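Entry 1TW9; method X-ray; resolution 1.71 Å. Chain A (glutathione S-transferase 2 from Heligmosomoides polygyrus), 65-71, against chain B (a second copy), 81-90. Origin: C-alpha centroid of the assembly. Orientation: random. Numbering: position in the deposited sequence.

Chain A, residues 65-71: QAICRYL
Chain B (81-90) TPFESALIDS

Tyr A70 is the apolar centre of this contact between two helices, one from each copy of the glutathione S-transferase. With chi1 t (169°) and chi2 79°, its ring receives the edge of Phe B83 (chi1 t, chi2 72°) on its face: centroids lie 5.5 Å apart, planes stand at 83°, and Tyr A70 CZ comes 3.8 Å from Phe B83 CD1. Pro B82 adds its CB 4.3 Å from Tyr A70 CE1. At the base of the side chain, on the same side of the ring plane as Phe B83, Tyr A70 CB packs 3.8 Å from Ala B86 CB.

Alpha-helices 65-71 and 82-90 (phi about -60°, psi about -45°; i to i+4 bonds) run nearly antiparallel, at 160°, axes approaching to 8.8 Å. Thr B81 (chi1 p) caps the second, OG1 accepting from Glu B84 N at 3.1 Å. Small residues suit the closest register, Ala A66 with Ser B90, CA atoms 5.3 Å apart: Ala A66 CB points toward the partner, 3.8 Å from Ser B90 N. The two stretches bury 324 Å², both sides summed.

At the polar edge, Arg A69 (t, t, m, chi4 93°) reaches buried Asp B89 (chi1 m, chi2 -19°) in a salt bridge, NH1 to OD2 2.9 Å, whose hydrogen bond is weak at 136°. One water donates to both Asp B89 OD2 (2.7 Å) and Ala A66 O (2.8 Å).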

ATOM      1  N   GLN A  65      -0.576   2.463   5.996  1.00 30.79           N
ATOM      2  CA  GLN A  65      -0.985   3.162   4.791  1.00 32.21           C
ATOM      3  C   GLN A  65      -2.495   2.993   4.552  1.00 29.79           C
ATOM      4  O   GLN A  65      -3.118   3.885   4.010  1.00 31.60           O
ATOM      5  CB  GLN A  65      -0.236   2.697   3.559  1.00 33.27           C
ATOM      6  CG  GLN A  65       1.154   3.308   3.535  1.00 36.63           C
ATOM      7  CD  GLN A  65       1.921   3.321   2.247  1.00 38.25           C
ATOM      8  OE1 GLN A  65       1.487   2.850   1.153  1.00 34.94           O
ATOM      9  NE2 GLN A  65       3.191   3.780   2.393  1.00 37.13           N
ATOM     10  N   ALA A  66      -3.090   1.876   4.966  1.00 31.19           N
ATOM     11  CA  ALA A  66      -4.561   1.689   4.790  1.00 30.06           C
ATOM     12  C   ALA A  66      -5.354   2.725   5.627  1.00 30.06           C
ATOM     13  O   ALA A  66      -6.332   3.266   5.195  1.00 30.49           O
ATOM     14  CB  ALA A  66      -4.953   0.332   5.154  1.00 30.56           C
ATOM     15  N   ILE A  67      -4.854   2.913   6.818  1.00 30.09           N
ATOM     16  CA  ILE A  67      -5.342   3.896   7.757  1.00 29.86           C
ATOM     17  C   ILE A  67      -5.234   5.324   7.180  1.00 30.17           C
ATOM     18  O   ILE A  67      -6.216   6.081   7.159  1.00 31.19           O
ATOM     19  CB  ILE A  67      -4.628   3.749   9.096  1.00 28.82           C
ATOM     20  CG1 ILE A  67      -5.032   2.445   9.816  1.00 30.78           C
ATOM     21  CG2 ILE A  67      -4.947   4.943   9.941  1.00 29.36           C
ATOM     22  CD1 ILE A  67      -4.158   2.210  11.009  1.00 32.32           C
ATOM     23  N   CYS A  68      -4.053   5.692   6.708  1.00 30.27           N
ATOM     24  CA  CYS A  68      -3.792   7.057   6.201  1.00 30.55           C
ATOM     25  C   CYS A  68      -4.674   7.315   4.994  1.00 30.49           C
ATOM     26  O   CYS A  68      -5.258   8.340   4.903  1.00 30.86           O
ATOM     27  CB  CYS A  68      -2.335   7.187   5.788  1.00 32.65           C
ATOM     28  SG  CYS A  68      -1.367   7.296   7.272  1.00 38.30           S
ATOM     29  N   ARG A  69      -4.730   6.364   4.054  1.00 30.95           N
ATOM     30  CA  ARG A  69      -5.528   6.551   2.822  1.00 31.32           C
ATOM     31  C   ARG A  69      -6.986   6.678   3.178  1.00 29.94           C
ATOM     32  O   ARG A  69      -7.656   7.560   2.700  1.00 31.53           O
ATOM     33  CB  ARG A  69      -5.304   5.429   1.884  1.00 30.26           C
ATOM     34  CG  ARG A  69      -6.029   5.520   0.581  1.00 31.60           C
ATOM     35  CD  ARG A  69      -5.889   4.342  -0.354  1.00 31.97           C
ATOM     36  NE  ARG A  69      -4.515   3.983  -0.584  1.00 32.65           N
ATOM     37  CZ  ARG A  69      -3.810   3.079   0.086  1.00 30.20           C
ATOM     38  NH1 ARG A  69      -4.373   2.246   0.974  1.00 32.54           N
ATOM     39  NH2 ARG A  69      -2.523   2.933  -0.230  1.00 32.06           N
ATOM     40  N   TYR A  70      -7.456   5.861   4.090  1.00 30.71           N
ATOM     41  CA  TYR A  70      -8.838   5.953   4.556  1.00 30.03           C
ATOM     42  C   TYR A  70      -9.188   7.348   5.141  1.00 30.40           C
ATOM     43  O   TYR A  70     -10.167   7.971   4.768  1.00 30.94           O
ATOM     44  CB  TYR A  70      -9.123   4.852   5.584  1.00 29.42           C
ATOM     45  CG  TYR A  70     -10.451   5.041   6.299  1.00 29.65           C
ATOM     46  CD1 TYR A  70     -11.652   4.680   5.658  1.00 30.08           C
ATOM     47  CD2 TYR A  70     -10.549   5.580   7.566  1.00 33.98           C
ATOM     48  CE1 TYR A  70     -12.820   4.915   6.198  1.00 31.40           C
ATOM     49  CE2 TYR A  70     -11.728   5.767   8.096  1.00 33.25           C
ATOM     50  CZ  TYR A  70     -12.861   5.385   7.472  1.00 29.54           C
ATOM     51  OH  TYR A  70     -14.066   5.672   8.140  1.00 33.50           O
ATOM     52  N   LEU A  71      -8.376   7.780   6.106  1.00 30.01           N
ATOM     53  CA  LEU A  71      -8.519   9.084   6.732  1.00 30.42           C
ATOM     54  C   LEU A  71      -8.398  10.159   5.719  1.00 29.36           C
ATOM     55  O   LEU A  71      -9.203  11.070   5.670  1.00 30.37           O
ATOM     56  CB  LEU A  71      -7.489   9.241   7.815  1.00 30.91           C
ATOM     57  CG  LEU A  71      -7.703   8.395   9.035  1.00 30.41           C
ATOM     58  CD1 LEU A  71      -6.520   8.557   9.994  1.00 33.63           C
ATOM     59  CD2 LEU A  71      -9.099   8.592   9.716  1.00 31.43           C
TER
ATOM     60  N   THR B  81     -18.109   0.549   0.314  1.00 32.13           N
ATOM     61  CA  THR B  81     -18.065   1.757   1.112  1.00 31.63           C
ATOM     62  C   THR B  81     -16.563   2.076   1.315  1.00 33.03           C
ATOM     63  O   THR B  81     -15.681   1.200   1.124  1.00 30.85           O
ATOM     64  CB  THR B  81     -18.698   1.570   2.491  1.00 31.70           C
ATOM     65  OG1 THR B  81     -17.921   0.603   3.232  1.00 34.27           O
ATOM     66  CG2 THR B  81     -20.094   0.997   2.385  1.00 33.84           C
ATOM     67  N   PRO B  82     -16.275   3.306   1.704  1.00 32.38           N
ATOM     68  CA  PRO B  82     -14.925   3.661   2.081  1.00 33.07           C
ATOM     69  C   PRO B  82     -14.273   2.799   3.115  1.00 31.02           C
ATOM     70  O   PRO B  82     -13.087   2.470   2.937  1.00 32.80           O
ATOM     71  CB  PRO B  82     -15.063   5.120   2.553  1.00 33.30           C
ATOM     72  CG  PRO B  82     -16.212   5.611   1.772  1.00 34.99           C
ATOM     73  CD  PRO B  82     -17.170   4.480   1.616  1.00 34.11           C
ATOM     74  N   PHE B  83     -15.003   2.329   4.143  1.00 31.28           N
ATOM     75  CA  PHE B  83     -14.365   1.492   5.187  1.00 31.26           C
ATOM     76  C   PHE B  83     -14.101   0.123   4.601  1.00 32.33           C
ATOM     77  O   PHE B  83     -13.076  -0.454   4.849  1.00 32.03           O
ATOM     78  CB  PHE B  83     -15.248   1.378   6.381  1.00 32.16           C
ATOM     79  CG  PHE B  83     -14.544   0.944   7.593  1.00 28.82           C
ATOM     80  CD1 PHE B  83     -13.690   1.780   8.251  1.00 30.64           C
ATOM     81  CD2 PHE B  83     -14.706  -0.352   8.094  1.00 33.45           C
ATOM     82  CE1 PHE B  83     -13.050   1.370   9.375  1.00 30.21           C
ATOM     83  CE2 PHE B  83     -14.067  -0.760   9.268  1.00 32.16           C
ATOM     84  CZ  PHE B  83     -13.231   0.090   9.894  1.00 33.22           C
ATOM     85  N   GLU B  84     -15.024  -0.394   3.783  1.00 31.20           N
ATOM     86  CA  GLU B  84     -14.757  -1.700   3.132  1.00 31.71           C
ATOM     87  C   GLU B  84     -13.499  -1.608   2.280  1.00 32.13           C
ATOM     88  O   GLU B  84     -12.661  -2.496   2.334  1.00 32.49           O
ATOM     89  CB  GLU B  84     -15.924  -2.145   2.293  1.00 33.88           C
ATOM     90  CG  GLU B  84     -16.989  -2.832   3.134  1.00 32.80           C
ATOM     91  CD  GLU B  84     -18.050  -3.552   2.330  1.00 36.12           C
ATOM     92  OE1 GLU B  84     -17.960  -3.642   1.078  1.00 35.76           O
ATOM     93  OE2 GLU B  84     -19.001  -4.052   2.972  1.00 37.97           O
ATOM     94  N   SER B  85     -13.376  -0.534   1.503  1.00 33.03           N
ATOM     95  CA  SER B  85     -12.183  -0.343   0.676  1.00 32.35           C
ATOM     96  C   SER B  85     -10.909  -0.356   1.551  1.00 31.53           C
ATOM     97  O   SER B  85      -9.855  -0.959   1.189  1.00 31.63           O
ATOM     98  CB  SER B  85     -12.278   0.945  -0.135  1.00 33.63           C
ATOM     99  OG  SER B  85     -11.278   0.914  -1.135  1.00 32.44           O
ATOM    100  N   ALA B  86     -11.004   0.271   2.699  1.00 31.42           N
ATOM    101  CA  ALA B  86      -9.858   0.353   3.600  1.00 31.39           C
ATOM    102  C   ALA B  86      -9.537  -1.022   4.176  1.00 31.69           C
ATOM    103  O   ALA B  86      -8.393  -1.382   4.307  1.00 31.72           O
ATOM    104  CB  ALA B  86     -10.109   1.341   4.682  1.00 29.90           C
ATOM    105  N   LEU B  87     -10.547  -1.791   4.540  1.00 32.92           N
ATOM    106  CA  LEU B  87     -10.324  -3.166   5.016  1.00 31.64           C
ATOM    107  C   LEU B  87      -9.670  -4.045   3.996  1.00 31.84           C
ATOM    108  O   LEU B  87      -8.731  -4.758   4.301  1.00 33.13           O
ATOM    109  CB  LEU B  87     -11.625  -3.804   5.501  1.00 30.60           C
ATOM    110  CG  LEU B  87     -12.275  -3.236   6.785  1.00 32.97           C
ATOM    111  CD1 LEU B  87     -13.687  -3.867   6.960  1.00 33.77           C
ATOM    112  CD2 LEU B  87     -11.361  -3.485   7.968  1.00 33.23           C
ATOM    113  N   ILE B  88     -10.080  -3.923   2.761  1.00 31.69           N
ATOM    114  CA  ILE B  88      -9.466  -4.629   1.625  1.00 30.77           C
ATOM    115  C   ILE B  88      -7.987  -4.204   1.495  1.00 30.88           C
ATOM    116  O   ILE B  88      -7.091  -5.050   1.420  1.00 32.95           O
ATOM    117  CB  ILE B  88     -10.243  -4.287   0.351  1.00 31.73           C
ATOM    118  CG1 ILE B  88     -11.654  -5.024   0.397  1.00 30.16           C
ATOM    119  CG2 ILE B  88      -9.447  -4.587  -0.884  1.00 31.53           C
ATOM    120  CD1 ILE B  88     -12.644  -4.460  -0.513  1.00 33.06           C
ATOM    121  N   ASP B  89      -7.734  -2.923   1.574  1.00 29.49           N
ATOM    122  CA  ASP B  89      -6.359  -2.397   1.560  1.00 31.87           C
ATOM    123  C   ASP B  89      -5.525  -2.972   2.725  1.00 30.96           C
ATOM    124  O   ASP B  89      -4.372  -3.323   2.561  1.00 31.50           O
ATOM    125  CB  ASP B  89      -6.350  -0.902   1.759  1.00 31.00           C
ATOM    126  CG  ASP B  89      -6.825  -0.114   0.576  1.00 31.68           C
ATOM    127  OD1 ASP B  89      -6.852  -0.657  -0.565  1.00 31.36           O
ATOM    128  OD2 ASP B  89      -7.039   1.139   0.699  1.00 31.23           O
ATOM    129  N   SER B  90      -6.106  -3.042   3.898  1.00 32.07           N
ATOM    130  CA  SER B  90      -5.360  -3.580   5.059  1.00 30.91           C
ATOM    131  C   SER B  90      -4.954  -5.039   4.870  1.00 31.38           C
ATOM    132  O   SER B  90      -3.874  -5.400   5.301  1.00 31.98           O
ATOM    133  CB  SER B  90      -6.143  -3.415   6.348  1.00 31.04           C
ATOM    134  OG  SER B  90      -7.232  -4.323   6.507  1.00 32.42           O
TER
HETATM  135  O   HOH W   1      -7.577   2.690   2.795  1.00 21.20           O